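Local coordinates for aminoglycoside N(3)-acetyltransferase (Enterobacter cloacae, PDB 6NP3), which transfers an acetyl group from acetyl-CoA to the 3-amino group of 2-deoxystreptamine antibiotics such as gentamicin, and so probably confers resistance to them, at residues 59-64 and 116-121; 112-117 and 133-138; 82-87 and 188-193; 106-111 and 122-127; 74-79 and 199-204. One frame throughout, in Å; residues are numbered along the deposited sequence. Where two conformers were deposited one is given.

Interaction 1. Residues 59-64 and 116-121; sequences FVSWRD and HPDASM. With LLL ((2R,3R,4R,5R)-2-((1S,2S,3R,4S,6R)-4,6-diamino-3-((2R,3R,6S)-3-amino-6-(aminomethyl)-tetrahydro-2H-pyran-2-yloxy)-2-hydr oxycyclohexyloxy)-5-methyl-4-(methylamino)-tetrahydro-2H-pyran-3,5-diol), chain B.
Ser-61 OG donates a hydrogen bond to Asp-118 O (2.7 Å), joining two loops in the wall of the gentamicin pocket. The first follows strand 55-59 of the central sheet and the second leads into strand 121-124; Phe-59 and Met-121 form an antiparallel non-hydrogen-bonded pair. Asp-118 turns its CB away from residues 59-64, and its carboxylate grips one sugar of the antibiotic twice: OD2 accepts from gentamicin O23 at 2.6 Å, and OD1 accepts from the methylamino nitrogen N33 at 2.8 Å. Two bonds to one ring should fix the rotation of the carboxylate, and Ser-65 OG adds a third at OD1.

Behind this first shell the backbones interlock. Ser-120 O takes Val-60 N and Ser-61 N, each at 2.9 Å, the first in its carbonyl plane and the second tilted 19° from it. The Phe-59 ring, its CG anti to the backbone N (chi1 170°), brings its edge to Ser-120 O and Ala-119 CA, while in the conformer given Met-121 SD makes an oblique Met-aromatic contact. Phe-98 stacks on the same ring. Trp-62 crosses Pro-117, its CE3 3.6 Å from Pro-117 CB; Trp-62 CB stands 3.2 Å from the buried Pro-117 O.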
# COMPACT_ATOMS: atom_id res chain seq x y z
N PHE A 59 0.82 2.88 -1.07
CA PHE A 59 1.01 2.72 0.37
C PHE A 59 2.41 3.20 0.74
O PHE A 59 3.41 2.51 0.51
CB PHE A 59 0.78 1.26 0.75
CG PHE A 59 1.17 0.93 2.16
CD1 PHE A 59 0.89 1.78 3.20
CD2 PHE A 59 1.79 -0.26 2.44
CE1 PHE A 59 1.27 1.45 4.50
CE2 PHE A 59 2.16 -0.58 3.72
CZ PHE A 59 1.88 0.26 4.74
N VAL A 60 2.49 4.41 1.31
CA VAL A 60 3.79 5.03 1.53
C VAL A 60 4.25 5.00 2.98
O VAL A 60 5.45 5.06 3.25
CB VAL A 60 3.88 6.46 0.96
CG1 VAL A 60 3.45 6.47 -0.52
CG2 VAL A 60 3.03 7.45 1.73
N SER A 61 3.31 4.91 3.92
CA SER A 61 3.62 4.91 5.36
C SER A 61 4.49 6.12 5.70
O SER A 61 4.33 7.20 5.13
CB SER A 61 4.19 3.55 5.71
OG SER A 61 4.42 3.40 7.10
N TRP A 62 5.39 5.95 6.67
CA TRP A 62 6.14 7.05 7.28
C TRP A 62 7.46 6.48 7.77
O TRP A 62 7.47 5.53 8.57
CB TRP A 62 5.34 7.61 8.45
CG TRP A 62 5.98 8.74 9.22
CD1 TRP A 62 6.96 9.59 8.81
CD2 TRP A 62 5.63 9.14 10.53
NE1 TRP A 62 7.25 10.50 9.79
CE2 TRP A 62 6.43 10.26 10.85
CE3 TRP A 62 4.70 8.69 11.44
CZ2 TRP A 62 6.36 10.88 12.08
CZ3 TRP A 62 4.62 9.32 12.66
CH2 TRP A 62 5.44 10.42 12.97
N ARG A 63 8.56 7.10 7.33
CA ARG A 63 9.90 6.72 7.77
C ARG A 63 10.01 6.61 9.28
O ARG A 63 10.65 5.69 9.80
CB ARG A 63 10.89 7.76 7.26
CG ARG A 63 12.35 7.46 7.55
CD ARG A 63 13.21 8.68 7.26
NE ARG A 63 13.14 9.65 8.35
CZ ARG A 63 13.82 10.79 8.37
NH1 ARG A 63 14.58 11.13 7.35
NH2 ARG A 63 13.70 11.61 9.40
N ASP A 64 9.37 7.53 9.99
CA ASP A 64 9.54 7.65 11.44
C ASP A 64 8.29 7.22 12.20
O ASP A 64 8.07 7.64 13.33
CB ASP A 64 9.98 9.07 11.80
CG ASP A 64 11.27 9.48 11.11
OD1 ASP A 64 12.18 8.65 11.04
OD2 ASP A 64 11.35 10.62 10.62
N HIS A 116 -3.46 8.65 8.34
CA HIS A 116 -3.02 7.58 9.22
C HIS A 116 -1.50 7.48 9.16
O HIS A 116 -0.95 7.19 8.09
CB HIS A 116 -3.65 6.28 8.76
CG HIS A 116 -3.53 5.17 9.73
ND1 HIS A 116 -2.33 4.71 10.22
CD2 HIS A 116 -4.50 4.40 10.27
CE1 HIS A 116 -2.58 3.70 11.03
NE2 HIS A 116 -3.88 3.48 11.07
N PRO A 117 -0.80 7.77 10.25
CA PRO A 117 0.65 7.93 10.12
C PRO A 117 1.36 6.65 9.72
O PRO A 117 2.29 6.70 8.90
CB PRO A 117 1.08 8.46 11.49
CG PRO A 117 -0.10 9.14 12.01
CD PRO A 117 -1.26 8.25 11.56
N ASP A 118 0.93 5.51 10.23
CA ASP A 118 1.60 4.25 9.92
C ASP A 118 1.12 3.64 8.62
O ASP A 118 1.91 3.03 7.90
CB ASP A 118 1.44 3.25 11.08
CG ASP A 118 2.33 2.06 10.91
OD1 ASP A 118 3.58 2.20 10.98
OD2 ASP A 118 1.79 0.96 10.67
N ALA A 119 -0.18 3.74 8.34
CA ALA A 119 -0.77 3.21 7.11
C ALA A 119 -0.88 4.24 6.00
O ALA A 119 -1.57 4.00 5.01
CB ALA A 119 -2.15 2.64 7.43
N SER A 120 -0.10 5.30 6.05
CA SER A 120 -0.36 6.44 5.19
C SER A 120 -0.32 6.08 3.71
O SER A 120 0.58 5.40 3.24
CB SER A 120 0.65 7.54 5.47
OG SER A 120 0.33 8.74 4.78
N MET A 121 -1.29 6.63 2.99
CA MET A 121 -1.47 6.40 1.56
C MET A 121 -1.37 7.72 0.80
O MET A 121 -1.92 8.73 1.22
CB MET A 121 -2.87 5.82 1.31
CG MET A 121 -3.17 4.53 2.03
SD MET A 121 -2.48 3.11 1.20
CE MET A 121 -2.68 1.88 2.47
C11 LLL B . 6.33 -7.04 5.75
O11 LLL B . 5.08 -6.48 5.25
C21 LLL B . 7.21 -7.33 4.54
N21 LLL B . 7.23 -6.12 3.72
C31 LLL B . 6.59 -8.38 3.69
C41 LLL B . 6.45 -9.65 4.52
C51 LLL B . 5.62 -9.31 5.76
O51 LLL B . 6.20 -8.26 6.47
C61 LLL B . 5.55 -10.51 6.68
N61 LLL B . 4.76 -10.14 7.85
C12 LLL B . 2.69 -3.43 6.90
N12 LLL B . 1.74 -2.64 7.67
C22 LLL B . 2.00 -4.58 6.18
C32 LLL B . 3.04 -5.29 5.35
N32 LLL B . 2.41 -6.39 4.61
C42 LLL B . 4.18 -5.88 6.19
C52 LLL B . 4.80 -4.78 7.04
O52 LLL B . 5.71 -5.37 7.94
C62 LLL B . 3.77 -4.00 7.83
O62 LLL B . 4.42 -2.91 8.45
C13 LLL B . 4.24 -2.75 9.86
C23 LLL B . 4.33 -1.25 10.14
O23 LLL B . 3.38 -0.59 9.32
C33 LLL B . 5.72 -0.71 9.76
N33 LLL B . 5.82 0.72 10.14
C43 LLL B . 6.78 -1.55 10.49
O43 LLL B . 6.68 -1.23 11.86
C53 LLL B . 6.55 -3.04 10.26
O53 LLL B . 5.25 -3.44 10.62
C83 LLL B . 8.18 -1.20 9.97
C93 LLL B . 6.25 1.54 8.98

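Interaction 2. Residues 112-117 and 133-138; sequences RRSAHP and APHEMG. Unlike the reference sequence in segment 112-117: Ser-114 (reference Thr).
His-116 and His-135 both carry CG anti to the backbone N (chi1 -167° and -162°), which puts each CG in the seam between the loop leaving edge strand 112-113 of the central sheet and the loop after helix 128-132. The rings meet obliquely, planes at 42°. The tighter fit is a CH-pi contact: His-116 CB sits over the middle of the His-135 ring, 3.5 Å from its centroid.

Ser-114 approaches the edge of that same ring. In the conformer given, its OG lies between the backbone N and the carbonyl carbon and shares a 2.7 Å hydrogen bond with His-135 ND1, in which either atom could donate. The other ring nitrogen, His-135 NE2, is bonded to Ala-140 O, so the imidazole is held at both ends and its rotation is fixed. Ser-114 OG also takes Met-121 N, which ties the pair to the neighbouring strand.

The Met-137 and His-116 side chains cross at about a right angle, with SD over one face of the imidazole, 4.1 Å from the centroid and offset toward the rim. Glu-136 O meets the edge of the ring at CD2, 3.4 Å away. One water links His-135 O to Ala-115 O, the second bond weak; another lies in the plane of the His-116 ring, 2.8 Å from both His-116 NE2 and Gly-138 N.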
# COMPACT_ATOMS: atom_id res chain seq x y z
N ARG A 112 -1.91 13.95 -2.84
CA ARG A 112 -2.58 14.04 -1.56
C ARG A 112 -2.11 12.89 -0.67
O ARG A 112 -1.70 11.83 -1.15
CB ARG A 112 -4.09 13.96 -1.77
CG ARG A 112 -4.64 15.03 -2.68
CD ARG A 112 -4.42 16.44 -2.16
NE ARG A 112 -5.29 17.34 -2.91
CZ ARG A 112 -6.47 17.77 -2.48
NH1 ARG A 112 -6.92 17.43 -1.27
NH2 ARG A 112 -7.19 18.57 -3.24
N ARG A 113 -2.20 13.11 0.64
CA ARG A 113 -1.65 12.17 1.61
C ARG A 113 -2.66 11.85 2.69
O ARG A 113 -3.28 12.78 3.24
CB ARG A 113 -0.39 12.77 2.26
CG ARG A 113 0.31 11.93 3.34
CD ARG A 113 1.46 11.23 2.74
NE ARG A 113 2.37 10.47 3.59
CZ ARG A 113 3.56 10.88 4.01
NH1 ARG A 113 3.99 12.13 3.77
NH2 ARG A 113 4.33 10.01 4.67
N SER A 114 -2.82 10.57 3.03
CA SER A 114 -3.79 10.22 4.05
C SER A 114 -3.23 10.46 5.45
O SER A 114 -2.02 10.48 5.68
CB SER A 114 -4.28 8.79 3.88
OG SER A 114 -3.38 7.85 4.43
N ALA A 115 -4.15 10.56 6.40
CA ALA A 115 -3.88 11.00 7.76
C ALA A 115 -3.41 9.91 8.71
O ALA A 115 -3.05 10.24 9.85
CB ALA A 115 -5.17 11.62 8.32
N HIS A 116 -3.46 8.65 8.34
CA HIS A 116 -3.02 7.58 9.22
C HIS A 116 -1.50 7.48 9.16
O HIS A 116 -0.95 7.19 8.09
CB HIS A 116 -3.65 6.28 8.76
CG HIS A 116 -3.53 5.17 9.73
ND1 HIS A 116 -2.33 4.71 10.22
CD2 HIS A 116 -4.50 4.40 10.27
CE1 HIS A 116 -2.58 3.70 11.03
NE2 HIS A 116 -3.88 3.48 11.07
N PRO A 117 -0.80 7.77 10.25
CA PRO A 117 0.65 7.93 10.12
C PRO A 117 1.36 6.65 9.72
O PRO A 117 2.29 6.70 8.90
CB PRO A 117 1.08 8.46 11.49
CG PRO A 117 -0.10 9.14 12.01
CD PRO A 117 -1.26 8.25 11.56
N ALA A 133 -9.13 10.30 2.16
CA ALA A 133 -9.83 10.65 3.41
C ALA A 133 -11.24 10.10 3.36
O ALA A 133 -11.89 10.18 2.31
CB ALA A 133 -9.88 12.17 3.57
N PRO A 134 -11.75 9.56 4.48
CA PRO A 134 -11.08 9.48 5.78
C PRO A 134 -10.03 8.37 5.83
O PRO A 134 -10.09 7.38 5.10
CB PRO A 134 -12.23 9.16 6.73
CG PRO A 134 -13.21 8.37 5.87
CD PRO A 134 -13.14 9.07 4.53
N HIS A 135 -9.08 8.53 6.74
CA HIS A 135 -8.16 7.44 7.03
C HIS A 135 -7.86 7.51 8.53
O HIS A 135 -6.86 8.07 8.99
CB HIS A 135 -6.89 7.48 6.21
CG HIS A 135 -6.19 6.18 6.19
ND1 HIS A 135 -5.01 5.99 5.53
CD2 HIS A 135 -6.55 4.97 6.70
CE1 HIS A 135 -4.65 4.73 5.63
NE2 HIS A 135 -5.56 4.09 6.36
N GLU A 136 -8.70 6.86 9.31
CA GLU A 136 -8.69 7.01 10.76
C GLU A 136 -7.91 5.90 11.44
O GLU A 136 -7.82 4.77 10.94
CB GLU A 136 -10.12 7.07 11.30
CG GLU A 136 -10.79 8.38 10.85
CD GLU A 136 -12.30 8.39 10.98
OE1 GLU A 136 -12.87 7.41 11.48
OE2 GLU A 136 -12.91 9.39 10.56
N MET A 137 -7.35 6.25 12.59
CA MET A 137 -6.78 5.23 13.45
C MET A 137 -7.84 4.17 13.73
O MET A 137 -9.01 4.48 13.98
CB MET A 137 -6.27 5.87 14.74
CG MET A 137 -5.06 6.76 14.47
SD MET A 137 -3.53 5.81 14.26
CE MET A 137 -3.18 5.46 15.96
N GLY A 138 -7.44 2.92 13.63
CA GLY A 138 -8.35 1.82 13.77
C GLY A 138 -8.90 1.30 12.47
O GLY A 138 -9.61 0.28 12.48
O HOH W 1 -5.65 9.11 11.24
O HOH W 2 -5.09 1.58 12.75

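Interaction 3. Residues 82-87 and 188-193; sequences QSWPAF and SMPLLR
Pro-190 sets its ring against the chain that leaves helix 78-83, its CG lying 3.9 Å from Trp-84 CD1, where the two side chains meet obliquely. The same CG comes 3.3 Å from Pro-85 O, and Pro-190 CB lies against Ala-86 CA, so the pyrrolidine touches three successive residues, Trp-84 to Ala-86. The indole itself is set by a bond elsewhere, Trp-84 NE1 to Asp-64 O.

Just beyond, the backbones join. Phe-87 N donates to Pro-190 O at 2.8 Å, nearly straight at the hydrogen (174°) though tilted 30° from the carbonyl plane. Phe-87 has CG anti to the backbone N (chi1 179°), and the end of its side chain leads away from the strand to meet Trp-62 edge-to-face and to touch Pro-117.

Farther along strand 184-193, Ala-86 CB touches Leu-192 CD2 at 3.7 Å, and Leu-192 CG packs against Phe-87 O. A water accepts from Leu-192 N and donates to Phe-87 O, carrying the link onward where the backbones have parted. One direct bond and one water bridge thus hold the irregular residues 84-87 alongside the two-stranded hairpin: the polar links are confined to the backbone, and the side chains contribute apolar packing.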
# COMPACT_ATOMS: atom_id res chain seq x y z
N GLN A 82 7.30 12.24 24.81
CA GLN A 82 7.78 13.61 24.97
C GLN A 82 8.35 14.16 23.67
O GLN A 82 8.16 15.35 23.36
CB GLN A 82 8.81 13.74 26.09
CG GLN A 82 9.28 15.20 26.16
CD GLN A 82 10.21 15.54 27.31
OE1 GLN A 82 11.08 14.77 27.68
NE2 GLN A 82 10.04 16.74 27.84
N SER A 83 9.13 13.36 22.94
CA SER A 83 9.94 13.93 21.88
C SER A 83 9.60 13.49 20.46
O SER A 83 10.19 14.04 19.52
CB SER A 83 11.44 13.68 22.11
OG SER A 83 11.75 12.31 22.03
N TRP A 84 8.69 12.54 20.25
CA TRP A 84 8.45 12.09 18.89
C TRP A 84 7.84 13.22 18.07
O TRP A 84 6.95 13.93 18.54
CB TRP A 84 7.54 10.84 18.87
CG TRP A 84 7.89 9.96 17.70
CD1 TRP A 84 7.38 10.02 16.43
CD2 TRP A 84 8.93 8.99 17.66
NE1 TRP A 84 8.03 9.14 15.63
CE2 TRP A 84 8.97 8.47 16.36
CE3 TRP A 84 9.82 8.48 18.61
CZ2 TRP A 84 9.86 7.48 15.99
CZ3 TRP A 84 10.69 7.49 18.24
CH2 TRP A 84 10.70 6.98 16.95
N PRO A 85 8.25 13.37 16.81
CA PRO A 85 7.59 14.35 15.94
C PRO A 85 6.16 13.94 15.63
O PRO A 85 5.89 12.77 15.34
CB PRO A 85 8.44 14.33 14.67
CG PRO A 85 9.11 13.02 14.66
CD PRO A 85 9.37 12.71 16.13
N ALA A 86 5.25 14.89 15.69
CA ALA A 86 3.92 14.64 15.14
C ALA A 86 3.99 14.35 13.65
O ALA A 86 4.81 14.92 12.92
CB ALA A 86 3.00 15.84 15.37
N PHE A 87 3.13 13.43 13.19
CA PHE A 87 3.02 13.15 11.76
C PHE A 87 2.51 14.39 11.03
O PHE A 87 1.42 14.88 11.31
CB PHE A 87 2.07 11.98 11.52
CG PHE A 87 1.86 11.64 10.07
CD1 PHE A 87 2.89 11.10 9.31
CD2 PHE A 87 0.63 11.82 9.47
CE1 PHE A 87 2.69 10.77 8.00
CE2 PHE A 87 0.44 11.47 8.12
CZ PHE A 87 1.47 10.95 7.43
N SER A 188 0.40 3.43 19.15
CA SER A 188 0.10 4.83 19.32
C SER A 188 0.81 5.64 18.26
O SER A 188 1.97 5.38 17.95
CB SER A 188 0.58 5.31 20.69
OG SER A 188 -0.06 4.60 21.74
N MET A 189 0.10 6.63 17.73
CA MET A 189 0.66 7.52 16.74
C MET A 189 0.46 8.96 17.17
O MET A 189 -0.60 9.32 17.70
CB MET A 189 -0.01 7.31 15.38
CG MET A 189 0.23 5.93 14.77
SD MET A 189 1.92 5.78 14.14
CE MET A 189 2.41 4.17 14.85
N PRO A 190 1.41 9.84 16.85
CA PRO A 190 1.27 11.27 17.17
C PRO A 190 0.72 12.02 15.97
O PRO A 190 1.37 12.06 14.91
CB PRO A 190 2.70 11.68 17.51
CG PRO A 190 3.55 10.81 16.63
CD PRO A 190 2.76 9.52 16.34
N LEU A 191 -0.49 12.54 16.10
CA LEU A 191 -1.17 13.23 15.00
C LEU A 191 -1.13 14.73 15.23
O LEU A 191 -0.91 15.20 16.36
CB LEU A 191 -2.64 12.81 14.93
CG LEU A 191 -3.02 11.34 14.88
CD1 LEU A 191 -4.53 11.19 14.71
CD2 LEU A 191 -2.29 10.64 13.76
N LEU A 192 -1.38 15.49 14.17
CA LEU A 192 -1.62 16.93 14.28
C LEU A 192 -3.12 17.16 14.27
O LEU A 192 -3.82 16.68 13.37
CB LEU A 192 -0.98 17.70 13.12
CG LEU A 192 0.53 17.91 13.20
CD1 LEU A 192 1.02 18.56 11.92
CD2 LEU A 192 0.92 18.73 14.42
N ARG A 193 -3.61 17.89 15.26
CA ARG A 193 -5.01 18.28 15.34
C ARG A 193 -5.05 19.75 15.71
O ARG A 193 -4.70 20.13 16.83
CB ARG A 193 -5.76 17.41 16.36
CG ARG A 193 -6.06 16.01 15.82
CD ARG A 193 -6.79 15.12 16.82
NE ARG A 193 -7.09 13.81 16.23
CZ ARG A 193 -7.59 12.78 16.91
NH1 ARG A 193 -7.84 12.89 18.20
NH2 ARG A 193 -7.84 11.64 16.29
O HOH W 3 -1.17 14.62 11.50

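Interaction 4. Residues 106-111 and 122-127; sequences RTYPGC and AAIGPD
A type II beta turn, Tyr-108 to Cys-111, carries the chain from helix 101-106 into edge strand 112-113 and packs beside strand 121-124 of the central mixed sheet. Cys-111 N closes it on Tyr-108 O at 3.0 Å, and Gly-110 occupies the third position with positive phi (86°). No direct hydrogen bond crosses to the strand; the contact is mostly apolar. Tyr-108 and Ile-124 cross at about a right angle: Ile-124 CD1 is 3.7 Å from Tyr-108 CB and also approaches the ring at CD2. The tyrosine side chain also touches helix 39-50.

Cys-111 has SG anti to the backbone N (chi1 -171°), where it lies between Ala-122 CB at 3.7 Å and Ile-124 CG1 at 3.8 Å. Its CA makes a CA-H...O contact with Ala-123 O (3.5 Å), a carbonyl that also takes Arg-112 N as the sheet pairing begins. Where the segments diverge, a water donates to Gly-110 O at 2.9 Å and accepts from Gly-125 N at 3.0 Å.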
# COMPACT_ATOMS: atom_id res chain seq x y z
N ARG A 106 5.06 10.53 -3.26
CA ARG A 106 4.40 11.39 -2.30
C ARG A 106 4.80 12.86 -2.43
O ARG A 106 4.02 13.74 -2.07
CB ARG A 106 4.59 10.87 -0.87
CG ARG A 106 5.93 11.15 -0.26
CD ARG A 106 5.88 12.33 0.71
NE ARG A 106 7.20 12.62 1.24
CZ ARG A 106 7.54 13.78 1.77
NH1 ARG A 106 6.63 14.72 1.94
NH2 ARG A 106 8.79 13.97 2.18
N THR A 107 6.00 13.15 -2.95
CA THR A 107 6.42 14.53 -3.19
C THR A 107 6.00 15.08 -4.55
O THR A 107 6.32 16.24 -4.87
CB THR A 107 7.95 14.66 -3.02
OG1 THR A 107 8.61 13.76 -3.91
CG2 THR A 107 8.36 14.40 -1.58
N TYR A 108 5.30 14.31 -5.36
CA TYR A 108 4.86 14.80 -6.65
C TYR A 108 3.90 15.96 -6.46
O TYR A 108 3.02 15.92 -5.58
CB TYR A 108 4.17 13.68 -7.42
CG TYR A 108 3.94 14.01 -8.86
CD1 TYR A 108 4.98 13.92 -9.77
CD2 TYR A 108 2.69 14.42 -9.32
CE1 TYR A 108 4.80 14.23 -11.09
CE2 TYR A 108 2.50 14.72 -10.66
CZ TYR A 108 3.57 14.61 -11.52
OH TYR A 108 3.40 14.91 -12.85
N PRO A 109 4.01 17.03 -7.25
CA PRO A 109 3.10 18.16 -7.05
C PRO A 109 1.64 17.75 -7.17
O PRO A 109 1.24 17.07 -8.12
CB PRO A 109 3.51 19.15 -8.14
CG PRO A 109 4.91 18.77 -8.47
CD PRO A 109 4.98 17.28 -8.32
N GLY A 110 0.84 18.16 -6.21
CA GLY A 110 -0.56 17.83 -6.17
C GLY A 110 -0.89 16.51 -5.50
O GLY A 110 -2.08 16.21 -5.36
N CYS A 111 0.10 15.69 -5.14
CA CYS A 111 -0.17 14.45 -4.44
C CYS A 111 -0.91 14.76 -3.15
O CYS A 111 -0.58 15.72 -2.45
CB CYS A 111 1.14 13.71 -4.14
SG CYS A 111 0.92 12.09 -3.54
N ALA A 122 -0.72 7.67 -0.37
CA ALA A 122 -0.54 8.83 -1.22
C ALA A 122 -1.33 8.61 -2.50
O ALA A 122 -1.34 7.50 -3.03
CB ALA A 122 0.94 9.00 -1.55
N ALA A 123 -1.99 9.66 -2.99
CA ALA A 123 -2.74 9.54 -4.22
C ALA A 123 -2.53 10.74 -5.12
O ALA A 123 -2.51 11.89 -4.67
CB ALA A 123 -4.24 9.42 -3.97
N ILE A 124 -2.45 10.45 -6.41
CA ILE A 124 -2.32 11.45 -7.47
C ILE A 124 -3.46 11.23 -8.44
O ILE A 124 -3.67 10.11 -8.92
CB ILE A 124 -0.98 11.30 -8.21
CG1 ILE A 124 0.20 11.57 -7.27
CG2 ILE A 124 -0.91 12.26 -9.39
CD1 ILE A 124 1.50 11.07 -7.73
N GLY A 125 -4.17 12.30 -8.79
CA GLY A 125 -5.19 12.27 -9.82
C GLY A 125 -6.46 12.94 -9.36
O GLY A 125 -6.57 13.40 -8.22
N PRO A 126 -7.45 13.03 -10.25
CA PRO A 126 -8.65 13.80 -9.92
C PRO A 126 -9.41 13.29 -8.73
O PRO A 126 -10.15 14.05 -8.10
CB PRO A 126 -9.48 13.74 -11.21
CG PRO A 126 -8.48 13.52 -12.29
CD PRO A 126 -7.43 12.60 -11.66
N ASP A 127 -9.31 12.00 -8.41
CA ASP A 127 -10.05 11.42 -7.30
C ASP A 127 -9.19 11.27 -6.05
O ASP A 127 -9.59 10.61 -5.09
CB ASP A 127 -10.62 10.07 -7.72
CG ASP A 127 -11.55 10.17 -8.91
OD1 ASP A 127 -12.37 11.09 -8.97
OD2 ASP A 127 -11.43 9.34 -9.83
O HOH W 4 -3.42 14.86 -7.51

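Interaction 5. Residues 74-79 and 199-204; sequences DAPPAA and WVTTSD
Pro-76, Thr-201 and Trp-199 make most of this surface contact, in which the loop before helix 78-83 rests on strand 196-205. Pro-76 puts CG and CB over one face of the indole: its CG is 3.7 Å from Trp-199 CD2, offset toward the rim. Beside it, Pro-76 CB makes a CH-pi contact with the six-membered ring, 4.0 Å from the centroid and only 10° off the normal. The tryptophan NE1 bonds to Ala-81 O in the helix that follows the proline. The indole is therefore pinned at its nitrogen as well as covered on a face.

Two residues along the strand, and likewise turned toward the loop, Thr-201 meets the start of the segment. Its CG2 sits 3.7 Å from Asp-74 O, while OG1 approaches Pro-76 CD at 4.0 Å. The hydroxyl is hydrogen-bonded to Ser-188 OG in the adjoining strand; across this contact it makes only van der Waals approaches.

No hydrogen bond joins the two segments directly. The geometry is that of proline-aromatic packing, proline CB and CG over an indole face, and here it places the entry to a short helix against one strand of a two-stranded antiparallel hairpin.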
# COMPACT_ATOMS: atom_id res chain seq x y z
N ASP A 74 -0.38 0.43 26.37
CA ASP A 74 -1.66 1.15 26.41
C ASP A 74 -1.49 2.65 26.24
O ASP A 74 -2.49 3.37 26.12
CB ASP A 74 -2.44 0.81 27.69
CG ASP A 74 -1.66 1.08 28.95
OD1 ASP A 74 -0.68 1.86 28.90
OD2 ASP A 74 -2.03 0.52 30.00
N ALA A 75 -0.25 3.13 26.19
CA ALA A 75 0.05 4.54 25.98
C ALA A 75 1.48 4.60 25.49
O ALA A 75 2.26 3.69 25.77
CB ALA A 75 -0.08 5.34 27.28
N PRO A 76 1.85 5.63 24.73
CA PRO A 76 3.25 5.75 24.31
C PRO A 76 4.16 5.84 25.52
O PRO A 76 3.86 6.57 26.48
CB PRO A 76 3.28 7.06 23.50
CG PRO A 76 2.09 7.81 23.94
CD PRO A 76 1.04 6.79 24.33
N PRO A 77 5.28 5.11 25.51
CA PRO A 77 6.24 5.25 26.62
C PRO A 77 6.70 6.69 26.77
O PRO A 77 6.77 7.44 25.81
CB PRO A 77 7.40 4.34 26.20
CG PRO A 77 6.77 3.32 25.33
CD PRO A 77 5.68 4.05 24.57
N ALA A 78 7.01 7.06 28.02
CA ALA A 78 7.20 8.47 28.37
C ALA A 78 8.20 9.18 27.46
O ALA A 78 7.95 10.31 27.03
CB ALA A 78 7.65 8.58 29.82
N ALA A 79 9.34 8.55 27.20
CA ALA A 79 10.38 9.19 26.41
C ALA A 79 9.96 9.35 24.95
O ALA A 79 10.33 10.34 24.31
CB ALA A 79 11.68 8.40 26.51
N TRP A 199 -1.43 12.48 20.84
CA TRP A 199 -1.20 11.05 20.77
C TRP A 199 -2.52 10.31 20.74
O TRP A 199 -3.42 10.57 21.54
CB TRP A 199 -0.37 10.58 21.95
CG TRP A 199 1.09 10.87 21.80
CD1 TRP A 199 1.79 11.91 22.37
CD2 TRP A 199 2.03 10.10 21.06
NE1 TRP A 199 3.12 11.81 22.04
CE2 TRP A 199 3.29 10.73 21.20
CE3 TRP A 199 1.94 8.95 20.26
CZ2 TRP A 199 4.45 10.23 20.63
CZ3 TRP A 199 3.08 8.45 19.70
CH2 TRP A 199 4.32 9.10 19.86
N VAL A 200 -2.64 9.37 19.80
CA VAL A 200 -3.81 8.52 19.66
C VAL A 200 -3.36 7.08 19.78
O VAL A 200 -2.46 6.64 19.04
CB VAL A 200 -4.53 8.76 18.32
CG1 VAL A 200 -5.71 7.79 18.17
CG2 VAL A 200 -4.98 10.21 18.19
N THR A 201 -3.94 6.36 20.73
CA THR A 201 -3.72 4.93 20.89
C THR A 201 -4.92 4.19 20.31
O THR A 201 -6.07 4.57 20.55
CB THR A 201 -3.54 4.58 22.37
OG1 THR A 201 -2.45 5.36 22.89
CG2 THR A 201 -3.23 3.11 22.54
N THR A 202 -4.64 3.16 19.52
CA THR A 202 -5.71 2.42 18.87
C THR A 202 -5.35 0.95 18.82
O THR A 202 -4.19 0.57 18.98
CB THR A 202 -5.92 2.91 17.43
OG1 THR A 202 -7.17 2.42 16.93
CG2 THR A 202 -4.80 2.44 16.49
N SER A 203 -6.34 0.11 18.57
CA SER A 203 -6.09 -1.26 18.14
C SER A 203 -6.53 -1.43 16.70
O SER A 203 -7.35 -0.67 16.20
CB SER A 203 -6.80 -2.27 19.06
OG SER A 203 -8.19 -2.19 18.92
N ASP A 204 -5.97 -2.43 16.02
CA ASP A 204 -6.36 -2.75 14.65
C ASP A 204 -5.93 -4.18 14.40
O ASP A 204 -5.26 -4.80 15.22
CB ASP A 204 -5.75 -1.76 13.64
CG ASP A 204 -6.64 -1.51 12.42
OD1 ASP A 204 -7.49 -2.40 12.10
OD2 ASP A 204 -6.46 -0.44 11.80

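How the interactions relate
Interactions 1, 2 and 4 gather at one edge of the seven-stranded mixed sheet, their centres 9 to 15 Å apart; 2 and 4 share the neighbouring strands 112-113 and 121-124. Interactions 3 and 5, about 10 Å apart, join the region of helix 78-83 to the antiparallel hairpin 184-193/196-205. Interaction 4 lies farthest from 5, centres about 30 Å apart. Along the chain, interaction 5 encloses 3, which encloses 2 and 4, while the segments of 1 alternate with those of 3, 4 and 5. Pro-117 against Leu-191 and Met-137 against Met-189 and Thr-202 connect the two groups, which places the gentamicin-binding loops of interaction 1 in contact with both the sheet edge and the hairpin.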